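Sugar kinase, pfkB family (PDB 2AJR) probably phosphorylates a sugar phosphate with ATP, as a possible 1-phosphofructokinase of the pfkB family, and binds magnesium. Local coordinates at residues V177-E189 with P198-F212. Numbering follows the deposited sequence.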
ATOM      1  N   VAL A 177      14.328 -22.906 -28.051  1.00 36.37           N
ATOM      2  CA  VAL A 177      13.480 -21.752 -27.815  1.00 35.02           C
ATOM      3  C   VAL A 177      14.347 -20.500 -27.630  1.00 34.69           C
ATOM      4  O   VAL A 177      15.328 -20.488 -26.878  1.00 34.56           O
ATOM      5  CB  VAL A 177      12.562 -21.962 -26.623  1.00 35.40           C
ATOM      6  CG1 VAL A 177      11.726 -20.724 -26.381  1.00 35.86           C
ATOM      7  CG2 VAL A 177      11.668 -23.174 -26.871  1.00 34.48           C
ATOM      8  N   PHE A 178      13.977 -19.449 -28.344  1.00 33.49           N
ATOM      9  CA  PHE A 178      14.714 -18.198 -28.334  1.00 32.75           C
ATOM     10  C   PHE A 178      14.448 -17.506 -26.995  1.00 32.77           C
ATOM     11  O   PHE A 178      13.303 -17.480 -26.528  1.00 31.23           O
ATOM     12  CB  PHE A 178      14.226 -17.344 -29.501  1.00 32.76           C
ATOM     13  CG  PHE A 178      15.098 -16.184 -29.815  1.00 31.15           C
ATOM     14  CD1 PHE A 178      14.875 -14.957 -29.219  1.00 29.77           C
ATOM     15  CD2 PHE A 178      16.109 -16.302 -30.742  1.00 30.85           C
ATOM     16  CE1 PHE A 178      15.665 -13.876 -29.524  1.00 31.96           C
ATOM     17  CE2 PHE A 178      16.904 -15.227 -31.052  1.00 32.42           C
ATOM     18  CZ  PHE A 178      16.688 -14.012 -30.440  1.00 28.18           C
ATOM     19  N   VAL A 179      15.492 -16.970 -26.372  1.00 31.96           N
ATOM     20  CA  VAL A 179      15.392 -16.470 -24.997  1.00 32.98           C
ATOM     21  C   VAL A 179      15.752 -15.000 -24.869  1.00 32.59           C
ATOM     22  O   VAL A 179      16.826 -14.602 -25.290  1.00 31.44           O
ATOM     23  CB  VAL A 179      16.352 -17.239 -24.048  1.00 34.46           C
ATOM     24  CG1 VAL A 179      16.516 -16.474 -22.729  1.00 30.08           C
ATOM     25  CG2 VAL A 179      15.877 -18.675 -23.819  1.00 29.53           C
ATOM     26  N   PHE A 180      14.851 -14.223 -24.264  1.00 35.03           N
ATOM     27  CA  PHE A 180      15.110 -12.828 -23.831  1.00 34.76           C
ATOM     28  C   PHE A 180      15.231 -12.803 -22.308  1.00 34.68           C
ATOM     29  O   PHE A 180      14.363 -13.365 -21.629  1.00 34.46           O
ATOM     30  CB  PHE A 180      13.927 -11.916 -24.168  1.00 34.43           C
ATOM     31  CG  PHE A 180      13.641 -11.772 -25.629  1.00 37.03           C
ATOM     32  CD1 PHE A 180      12.976 -12.778 -26.324  1.00 36.92           C
ATOM     33  CD2 PHE A 180      13.986 -10.606 -26.306  1.00 39.11           C
ATOM     34  CE1 PHE A 180      12.683 -12.635 -27.683  1.00 38.85           C
ATOM     35  CE2 PHE A 180      13.689 -10.453 -27.663  1.00 38.71           C
ATOM     36  CZ  PHE A 180      13.038 -11.473 -28.352  1.00 33.84           C
ATOM     37  N   VAL A 181      16.253 -12.141 -21.761  1.00 35.06           N
ATOM     38  CA  VAL A 181      16.328 -11.952 -20.308  1.00 35.32           C
ATOM     39  C   VAL A 181      16.539 -10.494 -19.927  1.00 36.17           C
ATOM     40  O   VAL A 181      17.373  -9.818 -20.516  1.00 35.82           O
ATOM     41  CB  VAL A 181      17.456 -12.789 -19.679  1.00 36.42           C
ATOM     42  CG1 VAL A 181      17.630 -12.406 -18.224  1.00 35.03           C
ATOM     43  CG2 VAL A 181      17.164 -14.274 -19.809  1.00 32.46           C
ATOM     44  N   GLU A 182      15.775 -10.019 -18.942  1.00 38.86           N
ATOM     45  CA  GLU A 182      16.045  -8.730 -18.273  1.00 40.92           C
ATOM     46  C   GLU A 182      16.128  -8.953 -16.759  1.00 39.31           C
ATOM     47  O   GLU A 182      15.109  -9.121 -16.110  1.00 40.99           O
ATOM     48  CB  GLU A 182      14.981  -7.653 -18.613  1.00 38.92           C
ATOM     49  CG  GLU A 182      15.263  -6.263 -17.946  1.00 43.49           C
ATOM     50  CD  GLU A 182      14.176  -5.187 -18.179  1.00 47.87           C
ATOM     51  OE1 GLU A 182      12.978  -5.527 -18.358  1.00 64.33           O
ATOM     52  OE2 GLU A 182      14.535  -3.988 -18.175  1.00 63.71           O
ATOM     53  N   GLN A 183      17.332  -8.961 -16.192  1.00 38.81           N
ATOM     54  CA  GLN A 183      17.502  -9.183 -14.751  1.00 39.02           C
ATOM     55  C   GLN A 183      18.686  -8.417 -14.211  1.00 37.45           C
ATOM     56  O   GLN A 183      19.522  -7.966 -14.967  1.00 39.32           O
ATOM     57  CB  GLN A 183      17.666 -10.671 -14.448  1.00 36.46           C
ATOM     58  CG  GLN A 183      16.377 -11.443 -14.689  1.00 43.98           C
ATOM     59  CD  GLN A 183      16.410 -12.902 -14.230  1.00 43.34           C
ATOM     60  OE1 GLN A 183      17.299 -13.662 -14.598  1.00 44.49           O
ATOM     61  NE2 GLN A 183      15.402 -13.300 -13.451  1.00 52.35           N
ATOM     62  N   THR A 184      18.753  -8.289 -12.893  1.00 36.96           N
ATOM     63  CA  THR A 184      19.831  -7.578 -12.230  1.00 36.58           C
ATOM     64  C   THR A 184      21.149  -8.358 -12.371  1.00 38.23           C
ATOM     65  O   THR A 184      21.143  -9.569 -12.639  1.00 38.00           O
ATOM     66  CB  THR A 184      19.512  -7.333 -10.729  1.00 36.39           C
ATOM     67  OG1 THR A 184      19.436  -8.590 -10.036  1.00 39.26           O
ATOM     68  CG2 THR A 184      18.182  -6.557 -10.567  1.00 25.32           C
ATOM     69  N   PRO A 185      22.287  -7.659 -12.222  1.00 38.36           N
ATOM     70  CA  PRO A 185      23.598  -8.280 -12.405  1.00 39.53           C
ATOM     71  C   PRO A 185      23.784  -9.575 -11.630  1.00 41.09           C
ATOM     72  O   PRO A 185      24.253 -10.571 -12.187  1.00 41.32           O
ATOM     73  CB  PRO A 185      24.554  -7.209 -11.888  1.00 39.58           C
ATOM     74  CG  PRO A 185      23.856  -5.951 -12.202  1.00 39.93           C
ATOM     75  CD  PRO A 185      22.414  -6.222 -11.929  1.00 37.23           C
ATOM     76  N   ARG A 186      23.400  -9.559 -10.360  1.00 43.14           N
ATOM     77  CA  ARG A 186      23.598 -10.702  -9.480  1.00 43.37           C
ATOM     78  C   ARG A 186      22.935 -11.929 -10.070  1.00 42.37           C
ATOM     79  O   ARG A 186      23.551 -12.977 -10.190  1.00 43.45           O
ATOM     80  CB  ARG A 186      23.028 -10.407  -8.093  1.00 45.76           C
ATOM     81  CG  ARG A 186      23.667 -11.236  -7.002  1.00 56.77           C
ATOM     82  CD  ARG A 186      23.863 -10.439  -5.706  1.00 66.69           C
ATOM     83  NE  ARG A 186      24.091 -11.332  -4.566  1.00 71.82           N
ATOM     84  CZ  ARG A 186      23.136 -12.040  -3.951  1.00 72.97           C
ATOM     85  NH1 ARG A 186      21.860 -11.976  -4.349  1.00 69.65           N
ATOM     86  NH2 ARG A 186      23.460 -12.826  -2.925  1.00 69.92           N
ATOM     87  N   LEU A 187      21.684 -11.795 -10.480  1.00 40.55           N
ATOM     88  CA  LEU A 187      21.019 -12.906 -11.138  1.00 38.69           C
ATOM     89  C   LEU A 187      21.647 -13.237 -12.511  1.00 38.90           C
ATOM     90  O   LEU A 187      21.773 -14.414 -12.850  1.00 39.88           O
ATOM     91  CB  LEU A 187      19.501 -12.661 -11.233  1.00 37.92           C
ATOM     92  CG  LEU A 187      18.787 -12.349  -9.900  1.00 38.75           C
ATOM     93  CD1 LEU A 187      17.265 -12.264 -10.057  1.00 40.90           C
ATOM     94  CD2 LEU A 187      19.125 -13.353  -8.815  1.00 37.96           C
ATOM     95  N   LEU A 188      22.071 -12.235 -13.282  1.00 36.04           N
ATOM     96  CA  LEU A 188      22.655 -12.508 -14.606  1.00 37.52           C
ATOM     97  C   LEU A 188      24.004 -13.223 -14.522  1.00 38.12           C
ATOM     98  O   LEU A 188      24.328 -14.061 -15.354  1.00 37.01           O
ATOM     99  CB  LEU A 188      22.836 -11.220 -15.425  1.00 38.01           C
ATOM    100  CG  LEU A 188      21.583 -10.592 -16.024  1.00 39.01           C
ATOM    101  CD1 LEU A 188      21.950  -9.366 -16.834  1.00 39.15           C
ATOM    102  CD2 LEU A 188      20.845 -11.626 -16.893  1.00 41.46           C
ATOM    103  N   GLU A 189      24.802 -12.842 -13.535  1.00 39.82           N
ATOM    104  CA  GLU A 189      26.044 -13.552 -13.185  1.00 40.96           C
ATOM    105  C   GLU A 189      25.794 -15.074 -13.098  1.00 40.10           C
ATOM    106  O   GLU A 189      26.563 -15.910 -13.567  1.00 39.60           O
ATOM    107  CB  GLU A 189      26.527 -13.039 -11.816  1.00 41.24           C
ATOM    108  CG  GLU A 189      28.013 -12.766 -11.715  1.00 50.99           C
ATOM    109  CD  GLU A 189      28.363 -11.293 -11.834  1.00 56.82           C
ATOM    110  OE1 GLU A 189      27.797 -10.477 -11.066  1.00 60.81           O
ATOM    111  OE2 GLU A 189      29.225 -10.960 -12.677  1.00 54.92           O
ATOM    112  N   PRO A 198      21.296 -16.569 -22.801  1.00 34.51           N
ATOM    113  CA  PRO A 198      20.213 -15.845 -23.446  1.00 33.72           C
ATOM    114  C   PRO A 198      20.572 -15.374 -24.847  1.00 32.76           C
ATOM    115  O   PRO A 198      21.706 -15.024 -25.093  1.00 33.16           O
ATOM    116  CB  PRO A 198      20.018 -14.641 -22.529  1.00 34.29           C
ATOM    117  CG  PRO A 198      20.567 -15.062 -21.240  1.00 32.38           C
ATOM    118  CD  PRO A 198      21.721 -15.894 -21.565  1.00 33.55           C
ATOM    119  N   ASN A 199      19.600 -15.367 -25.747  1.00 33.05           N
ATOM    120  CA  ASN A 199      19.788 -14.802 -27.073  1.00 34.14           C
ATOM    121  C   ASN A 199      19.873 -13.269 -27.035  1.00 35.01           C
ATOM    122  O   ASN A 199      20.710 -12.670 -27.729  1.00 36.15           O
ATOM    123  CB  ASN A 199      18.654 -15.241 -27.977  1.00 32.70           C
ATOM    124  CG  ASN A 199      18.629 -16.726 -28.159  1.00 35.28           C
ATOM    125  OD1 ASN A 199      17.961 -17.454 -27.411  1.00 32.11           O
ATOM    126  ND2 ASN A 199      19.410 -17.202 -29.119  1.00 30.52           N
ATOM    127  N   VAL A 200      18.994 -12.669 -26.228  1.00 33.76           N
ATOM    128  CA  VAL A 200      18.910 -11.225 -26.024  1.00 33.62           C
ATOM    129  C   VAL A 200      18.954 -10.932 -24.524  1.00 32.68           C
ATOM    130  O   VAL A 200      18.125 -11.424 -23.771  1.00 32.04           O
ATOM    131  CB  VAL A 200      17.580 -10.649 -26.556  1.00 34.52           C
ATOM    132  CG1 VAL A 200      17.533  -9.139 -26.317  1.00 29.87           C
ATOM    133  CG2 VAL A 200      17.392 -10.983 -28.027  1.00 30.31           C
ATOM    134  N   VAL A 201      19.930 -10.149 -24.095  1.00 32.25           N
ATOM    135  CA  VAL A 201      20.061  -9.785 -22.688  1.00 33.09           C
ATOM    136  C   VAL A 201      19.933  -8.268 -22.546  1.00 33.98           C
ATOM    137  O   VAL A 201      20.479  -7.501 -23.347  1.00 35.63           O
ATOM    138  CB  VAL A 201      21.395 -10.299 -22.061  1.00 33.71           C
ATOM    139  CG1 VAL A 201      22.650  -9.676 -22.754  1.00 32.37           C
ATOM    140  CG2 VAL A 201      21.411 -10.033 -20.572  1.00 32.68           C
ATOM    141  N   LYS A 202      19.169  -7.841 -21.553  1.00 34.69           N
ATOM    142  CA  LYS A 202      19.045  -6.424 -21.226  1.00 35.72           C
ATOM    143  C   LYS A 202      19.169  -6.308 -19.712  1.00 34.19           C
ATOM    144  O   LYS A 202      18.207  -6.490 -18.992  1.00 35.66           O
ATOM    145  CB  LYS A 202      17.717  -5.852 -21.745  1.00 36.29           C
ATOM    146  CG  LYS A 202      17.436  -4.450 -21.278  1.00 37.25           C
ATOM    147  CD  LYS A 202      16.653  -3.649 -22.280  1.00 38.44           C
ATOM    148  CE  LYS A 202      16.065  -2.396 -21.623  1.00 42.78           C
ATOM    149  NZ  LYS A 202      17.130  -1.491 -21.158  1.00 45.07           N
ATOM    150  N   PRO A 203      20.376  -6.063 -19.223  1.00 34.49           N
ATOM    151  CA  PRO A 203      20.543  -6.050 -17.789  1.00 35.03           C
ATOM    152  C   PRO A 203      19.796  -4.895 -17.145  1.00 36.13           C
ATOM    153  O   PRO A 203      19.696  -3.817 -17.730  1.00 35.36           O
ATOM    154  CB  PRO A 203      22.048  -5.870 -17.600  1.00 32.54           C
ATOM    155  CG  PRO A 203      22.645  -6.110 -18.908  1.00 35.70           C
ATOM    156  CD  PRO A 203      21.639  -5.787 -19.922  1.00 36.65           C
ATOM    157  N   ASP A 204      19.266  -5.154 -15.958  1.00 36.39           N
ATOM    158  CA  ASP A 204      18.607  -4.157 -15.159  1.00 37.95           C
ATOM    159  C   ASP A 204      19.645  -3.568 -14.224  1.00 38.31           C
ATOM    160  O   ASP A 204      20.062  -4.212 -13.276  1.00 39.53           O
ATOM    161  CB  ASP A 204      17.487  -4.792 -14.351  1.00 37.56           C
ATOM    162  CG  ASP A 204      16.790  -3.801 -13.441  1.00 43.18           C
ATOM    163  OD1 ASP A 204      17.031  -2.565 -13.562  1.00 40.38           O
ATOM    164  OD2 ASP A 204      15.982  -4.273 -12.615  1.00 44.22           O
ATOM    165  N   LEU A 205      20.047  -2.334 -14.488  1.00 38.60           N
ATOM    166  CA  LEU A 205      21.124  -1.731 -13.750  1.00 38.42           C
ATOM    167  C   LEU A 205      20.644  -0.767 -12.697  1.00 41.18           C
ATOM    168  O   LEU A 205      21.469  -0.232 -11.960  1.00 40.92           O
ATOM    169  CB  LEU A 205      22.071  -1.039 -14.709  1.00 37.78           C
ATOM    170  CG  LEU A 205      22.771  -1.977 -15.688  1.00 37.28           C
ATOM    171  CD1 LEU A 205      23.531  -1.159 -16.716  1.00 38.34           C
ATOM    172  CD2 LEU A 205      23.700  -2.959 -14.949  1.00 36.09           C
ATOM    173  N   ARG A 206      19.328  -0.582 -12.581  1.00 42.89           N
ATOM    174  CA  ARG A 206      18.757   0.314 -11.577  1.00 47.56           C
ATOM    175  C   ARG A 206      19.255   0.020 -10.171  1.00 47.07           C
ATOM    176  O   ARG A 206      19.071  -1.084  -9.645  1.00 45.01           O
ATOM    177  CB  ARG A 206      17.215   0.252 -11.574  1.00 49.08           C
ATOM    178  CG  ARG A 206      16.552   1.481 -12.193  1.00 55.95           C
ATOM    179  CD  ARG A 206      15.094   1.218 -12.634  1.00 58.28           C
ATOM    180  NE  ARG A 206      15.035   0.511 -13.925  1.00 68.78           N
ATOM    181  CZ  ARG A 206      14.545  -0.718 -14.130  1.00 72.97           C
ATOM    182  NH1 ARG A 206      14.026  -1.451 -13.131  1.00 75.04           N
ATOM    183  NH2 ARG A 206      14.570  -1.226 -15.369  1.00 71.31           N
ATOM    184  N   GLY A 207      19.860   1.031  -9.561  1.00 49.48           N
ATOM    185  CA  GLY A 207      20.334   0.953  -8.179  1.00 51.06           C
ATOM    186  C   GLY A 207      21.547   0.068  -7.973  1.00 51.69           C
ATOM    187  O   GLY A 207      21.805  -0.370  -6.849  1.00 52.31           O
ATOM    188  N   ASN A 208      22.293  -0.200  -9.049  1.00 51.85           N
ATOM    189  CA  ASN A 208      23.440  -1.100  -8.972  1.00 50.17           C
ATOM    190  C   ASN A 208      24.703  -0.403  -8.509  1.00 49.54           C
ATOM    191  O   ASN A 208      25.068   0.643  -9.023  1.00 45.14           O
ATOM    192  CB  ASN A 208      23.733  -1.783 -10.305  1.00 47.97           C
ATOM    193  CG  ASN A 208      24.855  -2.801 -10.185  1.00 44.84           C
ATOM    194  OD1 ASN A 208      24.697  -3.849  -9.558  1.00 51.32           O
ATOM    195  ND2 ASN A 208      26.003  -2.478 -10.739  1.00 32.39           N
ATOM    196  N   HIS A 209      25.365  -1.037  -7.548  1.00 51.91           N
ATOM    197  CA  HIS A 209      26.650  -0.588  -7.006  1.00 53.81           C
ATOM    198  C   HIS A 209      27.765  -1.641  -7.200  1.00 52.80           C
ATOM    199  O   HIS A 209      28.924  -1.304  -7.131  1.00 53.30           O
ATOM    200  CB  HIS A 209      26.489  -0.241  -5.515  1.00 54.90           C
ATOM    201  CG  HIS A 209      25.574  -1.177  -4.782  1.00 62.17           C
ATOM    202  ND1 HIS A 209      24.344  -0.789  -4.290  1.00 69.96           N
ATOM    203  CD2 HIS A 209      25.681  -2.504  -4.517  1.00 67.38           C
ATOM    204  CE1 HIS A 209      23.748  -1.827  -3.730  1.00 71.23           C
ATOM    205  NE2 HIS A 209      24.536  -2.882  -3.856  1.00 70.46           N
ATOM    206  N   ALA A 210      27.414  -2.903  -7.460  1.00 53.06           N
ATOM    207  CA  ALA A 210      28.399  -3.990  -7.569  1.00 51.85           C
ATOM    208  C   ALA A 210      29.087  -4.032  -8.927  1.00 50.13           C
ATOM    209  O   ALA A 210      28.539  -3.574  -9.913  1.00 50.90           O
ATOM    210  CB  ALA A 210      27.711  -5.327  -7.318  1.00 51.34           C
ATOM    211  N   SER A 211      30.285  -4.598  -8.984  1.00 49.13           N
ATOM    212  CA  SER A 211      30.922  -4.900 -10.266  1.00 47.94           C
ATOM    213  C   SER A 211      30.158  -6.042 -10.943  1.00 46.94           C
ATOM    214  O   SER A 211      29.543  -6.878 -10.284  1.00 46.81           O
ATOM    215  CB  SER A 211      32.406  -5.260 -10.098  1.00 47.60           C
ATOM    216  OG  SER A 211      32.602  -6.597  -9.658  1.00 46.78           O
ATOM    217  N   PHE A 212      30.195  -6.068 -12.263  1.00 45.74           N
ATOM    218  CA  PHE A 212      29.424  -7.030 -13.019  1.00 45.42           C
ATOM    219  C   PHE A 212      30.312  -7.620 -14.112  1.00 45.08           C
ATOM    220  O   PHE A 212      30.866  -6.885 -14.924  1.00 45.84           O
ATOM    221  CB  PHE A 212      28.186  -6.333 -13.590  1.00 44.28           C
ATOM    222  CG  PHE A 212      27.276  -7.227 -14.390  1.00 44.35           C
ATOM    223  CD1 PHE A 212      27.166  -8.581 -14.122  1.00 34.49           C
ATOM    224  CD2 PHE A 212      26.492  -6.691 -15.402  1.00 47.36           C
ATOM    225  CE1 PHE A 212      26.320  -9.383 -14.876  1.00 45.07           C
ATOM    226  CE2 PHE A 212      25.634  -7.493 -16.154  1.00 40.35           C
ATOM    227  CZ  PHE A 212      25.554  -8.828 -15.897  1.00 41.60           C
TER
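Phe212 and Pro185 bury the most surface here. Carbon CB of Pro185, in the first turn of helix 185-193, sits over one face of the Phe212 ring, a CH-pi contact of 3.8 Å from CB to the ring centroid. With CG anti to the backbone N (chi1 -179°), the ring reaches back to the helix, where its CZ meets Leu188 CB at 3.7 Å. At the ring edge lies the carboxylate of Glu189, whose OE2 accepts a hydrogen bond from Leu213 N. The CG of Pro185 also touches Asn208 OD1 at 3.5 Å.

At the other end of the contact, Asn199 lays its amide almost flat on the Phe178 ring, the planes 14° apart, and its CB stands 3.5 Å from the ring centroid. Asn199 OD1 accepts from Val179 N at 2.7 Å, the donor tilted 30° from the carbonyl plane, and ND2 reaches Gln235. Phe178 CE1 lies 3.7 Å from Val200 CG2. The ring of Phe178 also stacks on Phe283, and an alanine in place of Phe178 would probably leave both that ring and the Asn199 amide without a flat partner and open a gap beside Val200 CG2.

Between these ends strands 178-182 and 200-201 run parallel. Val181 N donates to Val200 O at 2.8 Å and Val181 O accepts from Lys202 N at 2.9 Å, both along the edge facing strand 200-201. In this beta-alpha-beta crossover of the ribokinase-type central sheet, the Asn199 amide does double work, satisfying Val179 N while its face lies on Phe178, and apolar Pro185, Leu188 and Phe212 hold the helix start.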